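Local coordinates for MNMC2 (Aquifex aeolicus, PDB 3VYW), which methylates a modified wobble uridine of bacterial tRNA using S-adenosylmethionine, without the oxidase domain to which this kind of methyltransferase is usually fused, at residues A[117-120]-A[126-129]; A[190-195]-A[210-215]. All coordinates share one frame; numbering follows the deposited sequence.

Both interactions pack a helix onto the same mixed beta-sheet, in series along the chain: interaction 1 closes before interaction 2 opens. Interaction 1 sets helix 109-121 on strand 126-133, within the beta-alpha-beta unit that begins with strand 97-103; interaction 2 sets helix 206-213 against strand 187-192. Strand 97-103 lies between these two strands in the sheet, with parallel neighbours on either side. The centres of interactions 1 and 2 are about 19 Å apart, and their nearest atoms about 7 Å. Interaction 1 lies nearer the periphery, about 14 Å from the bound S-adenosylmethionine at the side chain of L118, whereas the strand segment of interaction 2 runs directly into the cofactor pocket.

Interaction 1. Residues A[117-120]-A[126-129]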
ATOM      1  N   HIS A 117      16.031   2.982 -13.085  1.00 44.78           N
ATOM      2  CA  HIS A 117      17.093   2.254 -12.486  1.00 43.11           C
ATOM      3  C   HIS A 117      17.256   0.875 -12.967  1.00 41.62           C
ATOM      4  O   HIS A 117      18.349   0.425 -13.154  1.00 44.30           O
ATOM      5  CB  HIS A 117      16.957   2.303 -10.996  1.00 42.22           C
ATOM      6  CG  HIS A 117      17.027   3.679 -10.474  1.00 45.19           C
ATOM      7  ND1 HIS A 117      18.077   4.145  -9.855  1.00 49.27           N
ATOM      8  CD2 HIS A 117      16.156   4.719 -10.593  1.00 47.35           C
ATOM      9  CE1 HIS A 117      17.877   5.410  -9.552  1.00 49.17           C
ATOM     10  NE2 HIS A 117      16.698   5.754 -10.007  1.00 47.83           N
ATOM     11  N   LEU A 118      16.189   0.155 -13.174  1.00 41.07           N
ATOM     12  CA  LEU A 118      16.376  -1.197 -13.579  1.00 42.82           C
ATOM     13  C   LEU A 118      17.083  -1.238 -14.893  1.00 51.51           C
ATOM     14  O   LEU A 118      17.956  -2.031 -15.092  1.00 53.55           O
ATOM     15  CB  LEU A 118      15.044  -1.862 -13.775  1.00 44.71           C
ATOM     16  CG  LEU A 118      14.357  -2.320 -12.531  1.00 47.68           C
ATOM     17  CD1 LEU A 118      12.972  -2.765 -12.900  1.00 49.23           C
ATOM     18  CD2 LEU A 118      15.140  -3.472 -11.984  1.00 46.63           C
ATOM     19  N   TRP A 119      16.641  -0.422 -15.822  1.00 47.33           N
ATOM     20  CA  TRP A 119      17.291  -0.317 -17.087  1.00 51.06           C
ATOM     21  C   TRP A 119      18.669   0.266 -17.086  1.00 48.68           C
ATOM     22  O   TRP A 119      19.474  -0.090 -17.898  1.00 55.98           O
ATOM     23  CB  TRP A 119      16.378   0.237 -18.151  1.00 44.65           C
ATOM     24  CG  TRP A 119      15.343  -0.760 -18.538  1.00 42.24           C
ATOM     25  CD1 TRP A 119      15.467  -2.114 -18.563  1.00 44.39           C
ATOM     26  CD2 TRP A 119      13.985  -0.508 -18.925  1.00 41.21           C
ATOM     27  NE1 TRP A 119      14.319  -2.691 -18.943  1.00 42.77           N
ATOM     28  CE2 TRP A 119      13.399  -1.783 -19.175  1.00 43.02           C
ATOM     29  CE3 TRP A 119      13.228   0.612 -19.097  1.00 42.77           C
ATOM     30  CZ2 TRP A 119      12.107  -1.914 -19.576  1.00 45.10           C
ATOM     31  CZ3 TRP A 119      11.928   0.466 -19.497  1.00 38.38           C
ATOM     32  CH2 TRP A 119      11.383  -0.767 -19.728  1.00 37.93           C
ATOM     33  N   GLU A 120      18.979   1.171 -16.201  1.00 54.93           N
ATOM     34  CA  GLU A 120      20.330   1.644 -16.165  1.00 55.28           C
ATOM     35  C   GLU A 120      21.225   0.498 -15.807  1.00 58.09           C
ATOM     36  O   GLU A 120      22.276   0.346 -16.361  1.00 63.39           O
ATOM     37  CB  GLU A 120      20.479   2.776 -15.163  1.00 55.57           C
ATOM     38  CG  GLU A 120      19.548   3.922 -15.465  1.00 64.70           C
ATOM     39  CD  GLU A 120      19.934   5.224 -14.815  1.00 71.65           C
ATOM     40  OE1 GLU A 120      19.977   5.304 -13.586  1.00 76.20           O
ATOM     41  OE2 GLU A 120      20.154   6.185 -15.541  1.00 78.20           O
ATOM     42  N   ARG A 126      13.898  -7.790 -19.037  1.00 45.27           N
ATOM     43  CA  ARG A 126      12.513  -7.800 -19.355  1.00 50.66           C
ATOM     44  C   ARG A 126      11.767  -7.631 -18.075  1.00 47.75           C
ATOM     45  O   ARG A 126      12.035  -8.294 -17.133  1.00 51.47           O
ATOM     46  CB  ARG A 126      12.153  -9.109 -20.022  1.00 54.19           C
ATOM     47  CG  ARG A 126      10.736  -9.197 -20.525  1.00 61.82           C
ATOM     48  CD  ARG A 126      10.091 -10.468 -20.030  1.00 65.39           C
ATOM     49  NE  ARG A 126       8.669 -10.504 -20.293  1.00 70.50           N
ATOM     50  CZ  ARG A 126       8.089  -9.946 -21.338  1.00 72.59           C
ATOM     51  NH1 ARG A 126       8.813  -9.300 -22.218  1.00 77.62           N
ATOM     52  NH2 ARG A 126       6.787 -10.026 -21.492  1.00 71.20           N
ATOM     53  N   VAL A 127      10.842  -6.703 -18.030  1.00 40.10           N
ATOM     54  CA  VAL A 127      10.171  -6.429 -16.793  1.00 37.43           C
ATOM     55  C   VAL A 127       8.708  -6.744 -16.842  1.00 39.21           C
ATOM     56  O   VAL A 127       8.031  -6.311 -17.710  1.00 37.32           O
ATOM     57  CB  VAL A 127      10.351  -4.982 -16.407  1.00 34.24           C
ATOM     58  CG1 VAL A 127       9.872  -4.780 -15.011  1.00 34.85           C
ATOM     59  CG2 VAL A 127      11.795  -4.596 -16.495  1.00 31.28           C
ATOM     60  N   GLU A 128       8.226  -7.509 -15.884  1.00 41.69           N
ATOM     61  CA  GLU A 128       6.812  -7.796 -15.799  1.00 47.28           C
ATOM     62  C   GLU A 128       6.134  -7.056 -14.658  1.00 45.59           C
ATOM     63  O   GLU A 128       6.421  -7.280 -13.526  1.00 39.31           O
ATOM     64  CB  GLU A 128       6.594  -9.274 -15.580  1.00 47.07           C
ATOM     65  CG  GLU A 128       6.921 -10.157 -16.741  1.00 58.19           C
ATOM     66  CD  GLU A 128       6.484 -11.580 -16.504  1.00 68.25           C
ATOM     67  OE1 GLU A 128       7.335 -12.478 -16.490  1.00 68.60           O
ATOM     68  OE2 GLU A 128       5.282 -11.806 -16.334  1.00 67.17           O
ATOM     69  N   ILE A 129       5.206  -6.185 -14.991  1.00 41.62           N
ATOM     70  CA  ILE A 129       4.448  -5.471 -14.005  1.00 42.08           C
ATOM     71  C   ILE A 129       2.964  -5.742 -14.075  1.00 43.41           C
ATOM     72  O   ILE A 129       2.365  -5.622 -15.095  1.00 43.84           O
ATOM     73  CB  ILE A 129       4.634  -3.968 -14.163  1.00 38.18           C
ATOM     74  CG1 ILE A 129       6.092  -3.622 -14.083  1.00 37.81           C
ATOM     75  CG2 ILE A 129       3.892  -3.224 -13.093  1.00 32.62           C
ATOM     76  CD1 ILE A 129       6.384  -2.238 -14.559  1.00 37.25           C
TER
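V127 meets two helix residues with a single methyl group, CG2, and the contact across the segments is entirely one of side chains. V127 CG2 lies 4.0 Å from W119 NE1 and 4.1 Å from W119 CZ2, approaching the ring at a slant. The same V127 CG2 is 4.2 Å from L118 CD1. The valine turns CG1 anti to its own nitrogen (chi1 -169°), which leaves CG2 beside that nitrogen, where it can reach both helix side chains. A beta-branched residue suits the strand and offers a compact methyl to the helix; L118, buried and directed at the strand, adds a branched apolar end that also packs on L89 and A92 of helix 88-94. W119 starts out along the flank of the helix, but the indole swings its NE1/CZ2 side toward the strand.

Polar groups are served by third parties. W119 NE1, although close to a methyl, donates its hydrogen bond to the carbonyl of L125 in the loop just before the strand, which helps to set the rotation of the indole. R165 makes a cation-pi contact with the same ring.

The charged residues of segment 126-129 find their partners outside the pair: R126 forms a salt bridge with E162, and E128 with R99.

With no hydrogen bond or salt bridge crossing from helix to strand, the 127 Å² buried here is probably held by dispersion and exclusion of water, while the polar bonds that orient the side chains go to neighbouring elements.

Interaction 2. Residues A[190-195]-A[210-215]; sequences VFHDAF and SLIKER. With SAM (S-adenosylmethionine), chain E.
I212 turns both branches of its side chain toward strand 187-192, and the close-packed part of the contact forms around it. I212 CG2 meets V190 CG1 at 4.1 Å, methyl against methyl, while I212 CD1 approaches the imidazole of H192 obliquely, 4.4 Å from its ND1. With CG1 beside the backbone nitrogen (chi1 -68°), the two branches spread over both strand residues, and L101 and V103 of strand 97-103 complete the apolar seat. The buried H192 is fixed through NE2 by the carbonyl of L203.

The solvent side is looser and polar. K213 points away from the strand, and E214 is exposed. R215, itself buried and in the loop, reaches out to it: R215 NH2 lies 3.1 Å from E214 OE2, a salt bridge at the guanidinium edge, nearly in its plane.

Beyond H192 the chain enters the pocket. D193 OD2 accepts a hydrogen bond from the amino N of S-adenosylmethionine at 3.0 Å. F195 lays one ring face against the cofactor: CE1 comes within 3.3 Å of the cofactor's C5', and the pi cloud probably favours the positive sulfonium. Cut back to an alanine, F195 would probably leave C5' and the sulfonium without an aromatic wall and Y63 without its stacking partner. Such a strand, backed by a helix and delivering cofactor-binding residues just past its C-terminal end, is typical of the Rossmann-like methyltransferase fold.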
ATOM      1  N   VAL A 190       6.971  -6.675  -4.371  1.00 38.71           N
ATOM      2  CA  VAL A 190       5.637  -6.158  -4.273  1.00 36.18           C
ATOM      3  C   VAL A 190       5.758  -4.763  -3.764  1.00 33.30           C
ATOM      4  O   VAL A 190       6.300  -4.559  -2.744  1.00 29.14           O
ATOM      5  CB  VAL A 190       4.828  -6.906  -3.246  1.00 36.78           C
ATOM      6  CG1 VAL A 190       3.441  -6.318  -3.131  1.00 33.56           C
ATOM      7  CG2 VAL A 190       4.802  -8.369  -3.559  1.00 35.34           C
ATOM      8  N   PHE A 191       5.263  -3.800  -4.502  1.00 31.64           N
ATOM      9  CA  PHE A 191       5.295  -2.445  -4.040  1.00 32.71           C
ATOM     10  C   PHE A 191       3.940  -2.178  -3.488  1.00 33.20           C
ATOM     11  O   PHE A 191       3.031  -2.012  -4.213  1.00 32.72           O
ATOM     12  CB  PHE A 191       5.494  -1.502  -5.203  1.00 31.28           C
ATOM     13  CG  PHE A 191       6.860  -1.505  -5.771  1.00 33.77           C
ATOM     14  CD1 PHE A 191       7.069  -1.021  -7.031  1.00 33.81           C
ATOM     15  CD2 PHE A 191       7.921  -1.981  -5.070  1.00 33.30           C
ATOM     16  CE1 PHE A 191       8.308  -1.018  -7.573  1.00 34.96           C
ATOM     17  CE2 PHE A 191       9.163  -1.968  -5.602  1.00 32.88           C
ATOM     18  CZ  PHE A 191       9.358  -1.492  -6.854  1.00 32.66           C
ATOM     19  N   HIS A 192       3.804  -2.146  -2.191  1.00 29.56           N
ATOM     20  CA  HIS A 192       2.516  -2.040  -1.634  1.00 30.39           C
ATOM     21  C   HIS A 192       2.233  -0.658  -1.234  1.00 30.69           C
ATOM     22  O   HIS A 192       2.545  -0.257  -0.155  1.00 31.66           O
ATOM     23  CB  HIS A 192       2.480  -2.938  -0.438  1.00 31.75           C
ATOM     24  CG  HIS A 192       1.114  -3.298  -0.003  1.00 33.78           C
ATOM     25  ND1 HIS A 192       0.666  -4.506  -0.054  1.00 33.53           N
ATOM     26  CD2 HIS A 192       0.111  -2.541   0.496  1.00 35.90           C
ATOM     27  CE1 HIS A 192      -0.564  -4.539   0.377  1.00 32.07           C
ATOM     28  NE2 HIS A 192      -0.965  -3.376   0.748  1.00 34.09           N
ATOM     29  N   ASP A 193       1.583   0.080  -2.097  1.00 33.98           N
ATOM     30  CA  ASP A 193       1.465   1.496  -1.918  1.00 35.02           C
ATOM     31  C   ASP A 193       0.053   1.967  -1.986  1.00 36.42           C
ATOM     32  O   ASP A 193      -0.346   2.584  -2.920  1.00 43.34           O
ATOM     33  CB  ASP A 193       2.257   2.192  -2.986  1.00 38.13           C
ATOM     34  CG  ASP A 193       2.578   3.579  -2.637  1.00 40.33           C
ATOM     35  OD1 ASP A 193       2.424   3.940  -1.492  1.00 40.55           O
ATOM     36  OD2 ASP A 193       2.976   4.323  -3.505  1.00 40.42           O
ATOM     37  N   ALA A 194      -0.701   1.639  -0.967  1.00 31.55           N
ATOM     38  CA  ALA A 194      -2.023   2.125  -0.787  1.00 30.32           C
ATOM     39  C   ALA A 194      -1.977   3.353   0.075  1.00 32.02           C
ATOM     40  O   ALA A 194      -0.951   3.729   0.553  1.00 32.95           O
ATOM     41  CB  ALA A 194      -2.879   1.067  -0.170  1.00 30.18           C
ATOM     42  N   PHE A 195      -3.107   3.981   0.255  1.00 29.81           N
ATOM     43  CA  PHE A 195      -3.236   5.072   1.175  1.00 30.96           C
ATOM     44  C   PHE A 195      -3.222   4.426   2.525  1.00 28.20           C
ATOM     45  O   PHE A 195      -3.321   3.258   2.635  1.00 30.04           O
ATOM     46  CB  PHE A 195      -4.504   5.880   0.938  1.00 29.59           C
ATOM     47  CG  PHE A 195      -4.458   6.722  -0.275  1.00 29.02           C
ATOM     48  CD1 PHE A 195      -5.164   6.382  -1.373  1.00 30.32           C
ATOM     49  CD2 PHE A 195      -3.694   7.829  -0.315  1.00 28.12           C
ATOM     50  CE1 PHE A 195      -5.108   7.127  -2.493  1.00 27.53           C
ATOM     51  CE2 PHE A 195      -3.625   8.585  -1.433  1.00 29.00           C
ATOM     52  CZ  PHE A 195      -4.337   8.236  -2.527  1.00 27.27           C
ATOM     53  N   SER A 210      -2.700 -12.123   2.440  1.00 38.63           N
ATOM     54  CA  SER A 210      -2.602 -13.522   2.154  1.00 38.86           C
ATOM     55  C   SER A 210      -2.668 -13.783   0.683  1.00 41.51           C
ATOM     56  O   SER A 210      -1.986 -14.636   0.178  1.00 45.91           O
ATOM     57  CB  SER A 210      -3.758 -14.240   2.826  1.00 36.93           C
ATOM     58  OG  SER A 210      -3.443 -15.560   3.133  1.00 41.64           O
ATOM     59  N   LEU A 211      -3.546 -13.081   0.005  1.00 40.37           N
ATOM     60  CA  LEU A 211      -3.635 -13.185  -1.418  1.00 40.24           C
ATOM     61  C   LEU A 211      -2.388 -12.673  -2.076  1.00 41.52           C
ATOM     62  O   LEU A 211      -1.979 -13.157  -3.071  1.00 44.46           O
ATOM     63  CB  LEU A 211      -4.868 -12.495  -1.934  1.00 37.95           C
ATOM     64  CG  LEU A 211      -6.175 -13.035  -1.418  1.00 39.81           C
ATOM     65  CD1 LEU A 211      -7.256 -12.080  -1.808  1.00 39.76           C
ATOM     66  CD2 LEU A 211      -6.478 -14.383  -1.998  1.00 34.62           C
ATOM     67  N   ILE A 212      -1.815 -11.646  -1.508  1.00 42.96           N
ATOM     68  CA  ILE A 212      -0.574 -11.102  -1.966  1.00 39.54           C
ATOM     69  C   ILE A 212       0.522 -12.083  -1.792  1.00 38.59           C
ATOM     70  O   ILE A 212       1.418 -12.097  -2.544  1.00 42.41           O
ATOM     71  CB  ILE A 212      -0.200  -9.817  -1.238  1.00 35.63           C
ATOM     72  CG1 ILE A 212      -1.148  -8.712  -1.613  1.00 36.84           C
ATOM     73  CG2 ILE A 212       1.201  -9.396  -1.597  1.00 31.95           C
ATOM     74  CD1 ILE A 212      -0.587  -7.794  -2.653  1.00 36.74           C
ATOM     75  N   LYS A 213       0.453 -12.856  -0.736  1.00 41.60           N
ATOM     76  CA  LYS A 213       1.473 -13.816  -0.384  1.00 43.31           C
ATOM     77  C   LYS A 213       1.606 -14.901  -1.424  1.00 41.75           C
ATOM     78  O   LYS A 213       2.667 -15.337  -1.720  1.00 39.03           O
ATOM     79  CB  LYS A 213       1.157 -14.419   0.969  1.00 40.61           C
ATOM     80  CG  LYS A 213       2.310 -15.113   1.650  1.00 48.39           C
ATOM     81  CD  LYS A 213       1.888 -16.431   2.252  1.00 43.33           C
ATOM     82  CE  LYS A 213       2.969 -16.995   3.121  1.00 42.16           C
ATOM     83  NZ  LYS A 213       2.438 -17.843   4.206  1.00 40.71           N
ATOM     84  N   GLU A 214       0.490 -15.315  -1.975  1.00 39.59           N
ATOM     85  CA  GLU A 214       0.461 -16.355  -2.939  1.00 41.36           C
ATOM     86  C   GLU A 214       1.189 -15.901  -4.166  1.00 43.26           C
ATOM     87  O   GLU A 214       1.572 -16.677  -4.987  1.00 48.09           O
ATOM     88  CB  GLU A 214      -0.962 -16.711  -3.284  1.00 47.44           C
ATOM     89  CG  GLU A 214      -1.685 -17.485  -2.228  1.00 51.50           C
ATOM     90  CD  GLU A 214      -3.175 -17.360  -2.378  1.00 69.61           C
ATOM     91  OE1 GLU A 214      -3.914 -17.573  -1.405  1.00 74.34           O
ATOM     92  OE2 GLU A 214      -3.620 -17.050  -3.479  1.00 74.69           O
ATOM     93  N   ARG A 215       1.367 -14.612  -4.287  1.00 42.25           N
ATOM     94  CA  ARG A 215       1.867 -14.044  -5.493  1.00 34.05           C
ATOM     95  C   ARG A 215       3.251 -13.494  -5.389  1.00 36.01           C
ATOM     96  O   ARG A 215       3.672 -12.747  -6.213  1.00 35.62           O
ATOM     97  CB  ARG A 215       0.895 -13.016  -5.991  1.00 39.65           C
ATOM     98  CG  ARG A 215      -0.033 -13.573  -7.031  1.00 45.85           C
ATOM     99  CD  ARG A 215      -1.437 -13.055  -6.938  1.00 47.04           C
ATOM    100  NE  ARG A 215      -2.259 -13.934  -6.166  1.00 54.97           N
ATOM    101  CZ  ARG A 215      -3.472 -14.279  -6.504  1.00 53.38           C
ATOM    102  NH1 ARG A 215      -3.982 -13.830  -7.614  1.00 62.45           N
ATOM    103  NH2 ARG A 215      -4.162 -15.076  -5.743  1.00 55.24           N
TER
HETATM  104  N   SAM E 501       1.664   4.092  -6.163  1.00 36.95           N
HETATM  105  CA  SAM E 501       1.240   5.365  -6.610  1.00 41.32           C
HETATM  106  C   SAM E 501       2.453   5.961  -7.210  1.00 42.41           C
HETATM  107  O   SAM E 501       2.432   6.971  -7.868  1.00 44.54           O
HETATM  108  OXT SAM E 501       3.488   5.382  -7.066  1.00 44.23           O
HETATM  109  CB  SAM E 501       0.614   6.022  -5.399  1.00 44.33           C
HETATM  110  CG  SAM E 501      -0.790   5.426  -5.245  1.00 49.23           C
HETATM  111  SD  SAM E 501      -1.705   5.941  -3.982  1.00 49.66           S
HETATM  112  CE  SAM E 501      -0.802   5.876  -2.628  1.00 50.49           C
HETATM  113  C5' SAM E 501      -2.988   4.926  -3.713  1.00 45.65           C
HETATM  114  C4' SAM E 501      -3.657   4.316  -4.952  1.00 45.13           C
HETATM  115  O4' SAM E 501      -4.357   3.144  -4.582  1.00 43.04           O
HETATM  116  C3' SAM E 501      -4.704   5.197  -5.600  1.00 45.60           C
HETATM  117  O3' SAM E 501      -4.588   5.122  -7.003  1.00 40.82           O
HETATM  118  C2' SAM E 501      -6.011   4.569  -5.204  1.00 44.34           C
HETATM  119  O2' SAM E 501      -6.989   4.807  -6.178  1.00 39.91           O
HETATM  120  C1' SAM E 501      -5.652   3.122  -5.146  1.00 39.57           C
HETATM  121  N9  SAM E 501      -6.602   2.273  -4.395  1.00 36.84           N
HETATM  122  C8  SAM E 501      -7.121   2.489  -3.210  1.00 32.57           C
HETATM  123  N7  SAM E 501      -7.921   1.511  -2.833  1.00 30.89           N
HETATM  124  C5  SAM E 501      -7.935   0.631  -3.790  1.00 30.61           C
HETATM  125  C6  SAM E 501      -8.582  -0.651  -4.030  1.00 33.11           C
HETATM  126  N6  SAM E 501      -9.402  -1.205  -3.155  1.00 30.44           N
HETATM  127  N1  SAM E 501      -8.333  -1.254  -5.157  1.00 31.67           N
HETATM  128  C2  SAM E 501      -7.526  -0.750  -6.042  1.00 29.02           C
HETATM  129  N3  SAM E 501      -6.929   0.393  -5.892  1.00 32.65           N
HETATM  130  C4  SAM E 501      -7.079   1.133  -4.813  1.00 31.46           C